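Local structure of Lactamase_B domain-containing protein (Bacillus lehensis G1, 7EV5) at residues A[52-57]-A[148-153]; A[75-80]-A[125-130]. The protein probably acts as a zinc-dependent hydrolase of the metallo-beta-lactamase fold, with dual activity and resemblance to both B3 metallo-beta-lactamases and glyoxalase II. All blocks are in the same frame, centred on the assembly; numbering follows the deposited sequence.

Contact 1: A[52-57]-A[148-153]. With ZN (zinc ion), chain B; ZN (zinc ion), chain C.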
ATOM      1  N   LEU A  52      -4.421   3.439   0.873  1.00  8.42           N
ATOM      2  CA  LEU A  52      -4.005   2.687  -0.300  1.00  7.84           C
ATOM      3  C   LEU A  52      -2.669   3.211  -0.795  1.00  7.94           C
ATOM      4  O   LEU A  52      -2.516   4.414  -1.053  1.00  9.48           O
ATOM      5  CB  LEU A  52      -5.044   2.810  -1.412  1.00  8.72           C
ATOM      6  CG  LEU A  52      -6.409   2.198  -1.108  1.00  8.04           C
ATOM      7  CD1 LEU A  52      -7.329   2.437  -2.282  1.00  9.53           C
ATOM      8  CD2 LEU A  52      -6.301   0.698  -0.780  1.00  9.72           C
ATOM      9  N   THR A  53      -1.702   2.311  -0.946  1.00  7.87           N
ATOM     10  CA  THR A  53      -0.458   2.716  -1.590  1.00  8.59           C
ATOM     11  C   THR A  53      -0.695   3.039  -3.054  1.00  8.19           C
ATOM     12  O   THR A  53      -0.050   3.938  -3.612  1.00  8.45           O
ATOM     13  CB  THR A  53       0.621   1.633  -1.451  1.00  8.96           C
ATOM     14  OG1 THR A  53       0.236   0.448  -2.169  1.00  9.40           O
ATOM     15  CG2 THR A  53       0.881   1.305   0.006  1.00 10.25           C
ATOM     16  N   HIS A  54      -1.601   2.304  -3.692  1.00  8.03           N
ATOM     17  CA  HIS A  54      -1.983   2.500  -5.083  1.00  7.65           C
ATOM     18  C   HIS A  54      -3.235   1.674  -5.342  1.00  6.53           C
ATOM     19  O   HIS A  54      -3.682   0.908  -4.479  1.00  9.14           O
ATOM     20  CB  HIS A  54      -0.838   2.219  -6.081  1.00  8.30           C
ATOM     21  CG  HIS A  54      -0.376   0.784  -6.169  1.00  6.98           C
ATOM     22  ND1 HIS A  54       0.080   0.060  -5.088  1.00  8.84           N
ATOM     23  CD2 HIS A  54      -0.218  -0.020  -7.248  1.00  8.82           C
ATOM     24  CE1 HIS A  54       0.480  -1.133  -5.496  1.00  8.56           C
ATOM     25  NE2 HIS A  54       0.293  -1.215  -6.801  1.00  8.58           N
ATOM     26  N   ALA A  55      -3.792   1.826  -6.544  1.00  8.36           N
ATOM     27  CA  ALA A  55      -5.115   1.295  -6.840  1.00 10.28           C
ATOM     28  C   ALA A  55      -5.101   0.160  -7.851  1.00 10.51           C
ATOM     29  O   ALA A  55      -6.128  -0.117  -8.478  1.00 11.07           O
ATOM     30  CB  ALA A  55      -6.081   2.401  -7.265  1.00 10.71           C
ATOM     31  N   HIS A  56      -3.972  -0.523  -8.007  1.00  8.43           N
ATOM     32  CA  HIS A  56      -4.009  -1.765  -8.770  1.00  8.96           C
ATOM     33  C   HIS A  56      -4.993  -2.735  -8.128  1.00  9.43           C
ATOM     34  O   HIS A  56      -5.172  -2.762  -6.905  1.00  9.72           O
ATOM     35  CB  HIS A  56      -2.623  -2.410  -8.827  1.00  9.07           C
ATOM     36  CG  HIS A  56      -1.738  -1.832  -9.879  1.00  9.84           C
ATOM     37  ND1 HIS A  56      -0.366  -1.848  -9.778  1.00  9.80           N
ATOM     38  CD2 HIS A  56      -2.024  -1.229 -11.056  1.00 12.47           C
ATOM     39  CE1 HIS A  56       0.160  -1.287 -10.850  1.00  9.24           C
ATOM     40  NE2 HIS A  56      -0.823  -0.895 -11.637  1.00 11.50           N
ATOM     41  N   PHE A  57      -5.621  -3.550  -8.982  1.00  9.07           N
ATOM     42  CA  PHE A  57      -6.707  -4.430  -8.539  1.00  9.97           C
ATOM     43  C   PHE A  57      -6.304  -5.308  -7.353  1.00  9.55           C
ATOM     44  O   PHE A  57      -7.138  -5.616  -6.491  1.00 10.89           O
ATOM     45  CB  PHE A  57      -7.183  -5.302  -9.711  1.00 11.35           C
ATOM     46  CG  PHE A  57      -6.210  -6.397 -10.083  1.00 10.68           C
ATOM     47  CD1 PHE A  57      -6.354  -7.690  -9.579  1.00 12.74           C
ATOM     48  CD2 PHE A  57      -5.138  -6.126 -10.923  1.00 12.44           C
ATOM     49  CE1 PHE A  57      -5.450  -8.685  -9.917  1.00 14.60           C
ATOM     50  CE2 PHE A  57      -4.227  -7.118 -11.264  1.00 13.59           C
ATOM     51  CZ  PHE A  57      -4.381  -8.401 -10.757  1.00 14.09           C
ATOM     52  N   SER A 148       5.226   0.906   1.663  1.00  9.04           N
ATOM     53  CA  SER A 148       5.633   1.493   0.388  1.00  9.86           C
ATOM     54  C   SER A 148       5.043   0.792  -0.835  1.00  8.85           C
ATOM     55  O   SER A 148       5.489   1.046  -1.956  1.00  9.08           O
ATOM     56  CB  SER A 148       7.160   1.543   0.290  1.00  9.05           C
ATOM     57  OG  SER A 148       7.752   0.326   0.730  1.00 10.85           O
ATOM     58  N   GLY A 149       4.063  -0.084  -0.652  1.00  8.68           N
ATOM     59  CA  GLY A 149       3.435  -0.695  -1.811  1.00  8.88           C
ATOM     60  C   GLY A 149       4.430  -1.443  -2.679  1.00  9.47           C
ATOM     61  O   GLY A 149       5.248  -2.232  -2.193  1.00  9.77           O
ATOM     62  N   ASP A 150       4.359  -1.205  -3.991  1.00  8.56           N
ATOM     63  CA  ASP A 150       5.070  -2.026  -4.963  1.00  9.72           C
ATOM     64  C   ASP A 150       6.302  -1.334  -5.526  1.00 10.83           C
ATOM     65  O   ASP A 150       6.712  -1.632  -6.644  1.00 12.35           O
ATOM     66  CB  ASP A 150       4.129  -2.482  -6.081  1.00  9.53           C
ATOM     67  CG  ASP A 150       3.079  -3.477  -5.603  1.00  9.27           C
ATOM     68  OD1 ASP A 150       3.037  -3.782  -4.395  1.00 10.02           O
ATOM     69  OD2 ASP A 150       2.274  -3.923  -6.450  1.00  9.54           O
ATOM     70  N   VAL A 151       6.924  -0.447  -4.756  1.00 11.77           N
ATOM     71  CA  VAL A 151       8.126   0.228  -5.233  1.00 11.65           C
ATOM     72  C   VAL A 151       9.359  -0.649  -5.045  1.00 12.48           C
ATOM     73  O   VAL A 151      10.157  -0.842  -5.973  1.00 12.80           O
ATOM     74  CB  VAL A 151       8.263   1.581  -4.511  1.00 12.66           C
ATOM     75  CG1 VAL A 151       9.595   2.219  -4.823  1.00 16.78           C
ATOM     76  CG2 VAL A 151       7.122   2.509  -4.924  1.00 13.12           C
ATOM     77  N   LEU A 152       9.533  -1.185  -3.839  1.00 12.69           N
ATOM     78  CA  LEU A 152      10.754  -1.866  -3.425  1.00 12.28           C
ATOM     79  C   LEU A 152      10.361  -3.142  -2.704  1.00 12.77           C
ATOM     80  O   LEU A 152       9.584  -3.099  -1.746  1.00 12.78           O
ATOM     81  CB  LEU A 152      11.565  -0.972  -2.476  1.00 12.10           C
ATOM     82  CG  LEU A 152      12.832  -1.559  -1.855  1.00 12.55           C
ATOM     83  CD1 LEU A 152      13.855  -1.924  -2.930  1.00 15.52           C
ATOM     84  CD2 LEU A 152      13.428  -0.613  -0.828  1.00 15.09           C
ATOM     85  N   PHE A 153      10.893  -4.276  -3.153  1.00 12.38           N
ATOM     86  CA  PHE A 153      10.633  -5.550  -2.505  1.00 13.04           C
ATOM     87  C   PHE A 153      11.941  -6.095  -1.961  1.00 13.78           C
ATOM     88  O   PHE A 153      13.023  -5.565  -2.225  1.00 14.95           O
ATOM     89  CB  PHE A 153      10.081  -6.570  -3.506  1.00 13.18           C
ATOM     90  CG  PHE A 153       8.867  -6.099  -4.261  1.00 10.37           C
ATOM     91  CD1 PHE A 153       7.682  -5.801  -3.596  1.00 10.46           C
ATOM     92  CD2 PHE A 153       8.893  -5.987  -5.645  1.00 11.32           C
ATOM     93  CE1 PHE A 153       6.550  -5.386  -4.306  1.00 10.74           C
ATOM     94  CE2 PHE A 153       7.769  -5.574  -6.357  1.00 12.86           C
ATOM     95  CZ  PHE A 153       6.591  -5.266  -5.686  1.00 11.10           C
TER
HETATM   96 ZN    ZN B 301       0.801  -2.644  -8.203  1.00 11.09          ZN
HETATM   97 ZN    ZN C 302       0.762  -5.280  -6.193  1.00 11.60          ZN
HETATM   98  O   HOH W   1       0.211  -4.470  -7.938  1.00 11.56           O
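The dinuclear zinc site of the metallo-beta-lactamase fold brings His54, first histidine of the HxHxDH motif, up against Asp150. His54 NE2 and Asp150 OD2 stand 3.4 Å apart, held by shared metal rather than by a bond of their own. With chi1 at 67°, His54 CG lies between the backbone N and the carbonyl carbon, and the ring reaches NE2 to the chain B zinc at 2.1 Å. Asp150 OD2 comes to the edge of the ring, near its plane, with ring and carboxylate planes 71° apart. OD2 binds the chain C zinc at 2.0 Å and makes a longer bond of 2.6 Å to the chain B zinc, so one oxygen bridges both ions, as water 1 does too. His56 joins through ND1, and His131 completes the chain B site; Asp58, His59 and His191 complete the other. Behind the metal, His54 ND1 donates to Thr53 OG1 (2.9 Å, 163°). OG1 lies in the ring plane, and together with the zinc bond at NE2 this fixes the ring's rotation; Asp28 OD2 also bonds OG1. A CB on Gly149 would run into Thr53 OG1, and its positive phi also favours glycine. Histidines from one loop and a bridging aspartate from another are the signature of metallo-beta-lactamase-fold hydrolases.

Contact 2: A[75-80]-A[125-130]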
ATOM      1  N   TYR A  75      -8.318   6.373   1.589  1.00  9.11           N
ATOM      2  CA  TYR A  75      -7.358   7.364   1.108  1.00  8.54           C
ATOM      3  C   TYR A  75      -6.617   6.834  -0.115  1.00  9.00           C
ATOM      4  O   TYR A  75      -6.132   5.695  -0.100  1.00 10.10           O
ATOM      5  CB  TYR A  75      -6.323   7.690   2.188  1.00  9.48           C
ATOM      6  CG  TYR A  75      -6.831   8.535   3.336  1.00 10.80           C
ATOM      7  CD1 TYR A  75      -6.400   9.847   3.496  1.00 12.25           C
ATOM      8  CD2 TYR A  75      -7.729   8.015   4.264  1.00 11.57           C
ATOM      9  CE1 TYR A  75      -6.861  10.622   4.554  1.00  9.99           C
ATOM     10  CE2 TYR A  75      -8.195   8.786   5.314  1.00 11.74           C
ATOM     11  CZ  TYR A  75      -7.750  10.078   5.447  1.00 10.51           C
ATOM     12  OH  TYR A  75      -8.227  10.816   6.516  1.00 14.51           O
ATOM     13  N   LEU A  76      -6.493   7.665  -1.155  1.00  9.69           N
ATOM     14  CA  LEU A  76      -5.831   7.282  -2.396  1.00  9.43           C
ATOM     15  C   LEU A  76      -5.308   8.541  -3.075  1.00  9.27           C
ATOM     16  O   LEU A  76      -5.930   9.605  -2.981  1.00  9.82           O
ATOM     17  CB  LEU A  76      -6.828   6.570  -3.325  1.00 10.84           C
ATOM     18  CG  LEU A  76      -6.351   6.181  -4.725  1.00  8.69           C
ATOM     19  CD1 LEU A  76      -5.242   5.134  -4.683  1.00 10.31           C
ATOM     20  CD2 LEU A  76      -7.528   5.643  -5.532  1.00 12.60           C
ATOM     21  N   HIS A  77      -4.180   8.420  -3.769  1.00  8.76           N
ATOM     22  CA  HIS A  77      -3.646   9.555  -4.512  1.00  9.99           C
ATOM     23  C   HIS A  77      -4.554   9.928  -5.681  1.00 10.15           C
ATOM     24  O   HIS A  77      -5.058   9.063  -6.407  1.00 11.70           O
ATOM     25  CB  HIS A  77      -2.239   9.257  -5.031  1.00  9.78           C
ATOM     26  CG  HIS A  77      -1.497  10.488  -5.441  1.00 10.87           C
ATOM     27  ND1 HIS A  77      -1.698  11.114  -6.655  1.00 11.16           N
ATOM     28  CD2 HIS A  77      -0.605  11.251  -4.767  1.00 12.58           C
ATOM     29  CE1 HIS A  77      -0.931  12.191  -6.723  1.00 12.00           C
ATOM     30  NE2 HIS A  77      -0.267  12.302  -5.587  1.00 12.83           N
ATOM     31  N   THR A  78      -4.739  11.240  -5.867  1.00 10.87           N
ATOM     32  CA  THR A  78      -5.638  11.750  -6.901  1.00 10.81           C
ATOM     33  C   THR A  78      -5.273  11.257  -8.299  1.00 12.71           C
ATOM     34  O   THR A  78      -6.156  11.127  -9.159  1.00 12.37           O
ATOM     35  CB  THR A  78      -5.682  13.285  -6.841  1.00 13.05           C
ATOM     36  OG1 THR A  78      -6.820  13.755  -7.574  1.00 15.35           O
ATOM     37  CG2 THR A  78      -4.414  13.915  -7.410  1.00 13.79           C
ATOM     38  N   LYS A  79      -3.996  10.960  -8.555  1.00 11.27           N
ATOM     39  CA  LYS A  79      -3.636  10.529  -9.899  1.00 11.90           C
ATOM     40  C   LYS A  79      -4.263   9.192 -10.269  1.00 13.34           C
ATOM     41  O   LYS A  79      -4.358   8.880 -11.462  1.00 15.17           O
ATOM     42  CB  LYS A  79      -2.122  10.491 -10.068  1.00 12.55           C
ATOM     43  CG  LYS A  79      -1.499  11.863 -10.263  1.00 15.07           C
ATOM     44  CD  LYS A  79       0.006  11.806 -10.041  1.00 21.38           C
ATOM     45  CE  LYS A  79       0.645  13.184 -10.124  1.00 25.63           C
ATOM     46  NZ  LYS A  79       0.190  13.917 -11.341  1.00 28.23           N
ATOM     47  N   GLU A  80      -4.701   8.403  -9.286  1.00 10.80           N
ATOM     48  CA  GLU A  80      -5.362   7.127  -9.543  1.00  9.82           C
ATOM     49  C   GLU A  80      -6.827   7.121  -9.115  1.00  9.73           C
ATOM     50  O   GLU A  80      -7.421   6.052  -8.976  1.00 10.30           O
ATOM     51  CB  GLU A  80      -4.581   5.977  -8.896  1.00  9.95           C
ATOM     52  CG  GLU A  80      -3.249   5.733  -9.598  1.00  9.49           C
ATOM     53  CD  GLU A  80      -2.374   4.716  -8.891  1.00  8.41           C
ATOM     54  OE1 GLU A  80      -2.892   3.926  -8.083  1.00 10.01           O
ATOM     55  OE2 GLU A  80      -1.158   4.712  -9.146  1.00 10.31           O
ATOM     56  N   VAL A 125       4.331  11.129   4.345  1.00 12.70           N
ATOM     57  CA  VAL A 125       3.834  10.637   3.066  1.00 13.15           C
ATOM     58  C   VAL A 125       4.805  11.032   1.967  1.00 13.12           C
ATOM     59  O   VAL A 125       5.146  12.213   1.817  1.00 14.14           O
ATOM     60  CB  VAL A 125       2.428  11.179   2.770  1.00 14.63           C
ATOM     61  CG1 VAL A 125       1.966  10.720   1.410  1.00 18.83           C
ATOM     62  CG2 VAL A 125       1.458  10.756   3.870  1.00 15.84           C
ATOM     63  N   PHE A 126       5.237  10.052   1.188  1.00 11.07           N
ATOM     64  CA  PHE A 126       6.081  10.297   0.034  1.00 11.57           C
ATOM     65  C   PHE A 126       5.339   9.873  -1.220  1.00 12.92           C
ATOM     66  O   PHE A 126       4.734   8.800  -1.258  1.00 12.07           O
ATOM     67  CB  PHE A 126       7.371   9.495   0.140  1.00 12.10           C
ATOM     68  CG  PHE A 126       8.215   9.856   1.332  1.00 13.31           C
ATOM     69  CD1 PHE A 126       9.185  10.838   1.238  1.00 16.80           C
ATOM     70  CD2 PHE A 126       8.030   9.222   2.542  1.00 15.35           C
ATOM     71  CE1 PHE A 126       9.970  11.162   2.335  1.00 17.18           C
ATOM     72  CE2 PHE A 126       8.807   9.545   3.649  1.00 16.41           C
ATOM     73  CZ  PHE A 126       9.776  10.521   3.538  1.00 17.76           C
ATOM     74  N   HIS A 127       5.401  10.706  -2.250  1.00 10.83           N
ATOM     75  CA  HIS A 127       4.855  10.337  -3.548  1.00 11.19           C
ATOM     76  C   HIS A 127       5.957   9.582  -4.287  1.00 11.59           C
ATOM     77  O   HIS A 127       7.016  10.148  -4.576  1.00 13.64           O
ATOM     78  CB  HIS A 127       4.373  11.579  -4.305  1.00 10.93           C
ATOM     79  CG  HIS A 127       3.689  11.265  -5.603  1.00 13.01           C
ATOM     80  ND1 HIS A 127       3.813  12.065  -6.719  1.00 18.43           N
ATOM     81  CD2 HIS A 127       2.892  10.232  -5.971  1.00 13.22           C
ATOM     82  CE1 HIS A 127       3.116  11.544  -7.714  1.00 19.15           C
ATOM     83  NE2 HIS A 127       2.549  10.429  -7.287  1.00 13.17           N
ATOM     84  N   THR A 128       5.737   8.287  -4.548  1.00  9.82           N
ATOM     85  CA  THR A 128       6.785   7.384  -5.030  1.00 10.15           C
ATOM     86  C   THR A 128       6.325   6.665  -6.291  1.00 10.13           C
ATOM     87  O   THR A 128       6.159   5.432  -6.300  1.00 10.47           O
ATOM     88  CB  THR A 128       7.194   6.372  -3.956  1.00 10.47           C
ATOM     89  OG1 THR A 128       6.035   5.714  -3.434  1.00  9.55           O
ATOM     90  CG2 THR A 128       7.911   7.065  -2.808  1.00 11.31           C
ATOM     91  N   PRO A 129       6.131   7.409  -7.387  1.00  9.25           N
ATOM     92  CA  PRO A 129       5.671   6.801  -8.647  1.00 10.59           C
ATOM     93  C   PRO A 129       6.739   6.000  -9.374  1.00 10.95           C
ATOM     94  O   PRO A 129       7.907   5.960  -8.974  1.00 11.04           O
ATOM     95  CB  PRO A 129       5.242   8.021  -9.474  1.00  9.65           C
ATOM     96  CG  PRO A 129       6.182   9.112  -8.992  1.00 10.92           C
ATOM     97  CD  PRO A 129       6.238   8.877  -7.500  1.00 11.29           C
ATOM     98  N   GLY A 130       6.339   5.363 -10.473  1.00 10.43           N
ATOM     99  CA  GLY A 130       7.228   4.534 -11.263  1.00 10.78           C
ATOM    100  C   GLY A 130       6.597   3.194 -11.563  1.00 10.65           C
ATOM    101  O   GLY A 130       6.572   2.751 -12.714  1.00 11.31           O
TER
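His77 and His127 stack between the two beta-sheets of the alpha-beta/beta-alpha sandwich, each at the C-terminal end of its strand: 74-77 in one sheet, 121-127 in the other. The stack is offset and nearly parallel, with centroids 4.3 Å apart and planes at 7°. His77 NE2 sits over the centre of the His127 ring, whereas His127 NE2 lies nearer the rim of the His77 ring; the two NE2 atoms are 3.8 Å apart. A chi1 of -163° turns CG of His77 away from its own backbone N and carries the ring toward the other strand; His127 is turned likewise, and flat faces let the two rings lie one on the other. Val136 of strand 136-140 touches both residues.

The polar contacts engage ring nitrogens and backbone. Lys79 N, tilted from the ring plane, donates to His77 ND1 (3.0 Å, 170°), tying the ring to the 3-10 turn that follows the strand, while Glu80 N bonds to His77 O. With ND1 as acceptor, His77 NE2 would carry the proton, consistent with its weak hydrogen bond to Thr111 O. His127 NE2 is hydrogen-bonded to Pro133 O. Histidine thus serves both as a stacking surface and as a polar anchor.

Nonpolar contact comes from the aliphatic part of the exposed Lys79, which crosses the His127 side chain at about a right angle: CE lies 3.8 Å from His127 CE1, approaching obliquely, and the chain then bends at its last torsion, with NZ 5.8 Å from His127 NE2. On the ring face turned from His77, Pro129 CD rests 3.8 Å above the centre of the His127 ring.

Overall arrangement
Both contacts join the halves of the sandwich, with their centres 9 Å apart. The chain passes through 52-57, 75-80, 125-130 and 148-153 in turn, so in sequence both segments of contact 2 fall between those of contact 1. On one side hydrogen bonds run from Leu52 N to Tyr75 O at 3.0 Å and from Ala55 N to Glu80 OE1 at 2.8 Å; on the other, Val151 CG2 packs 3.4 Å from Thr128 O. Glu80 also bonds through OE2 to Ser132 OG and Gly134 N, linking the loop of His54 to that of His131. Contact 1 carries part of the dinuclear zinc site, the probable active site, whereas the His77 side chain lies about 7 Å from that of His54 and about 13 Å from a zinc ion.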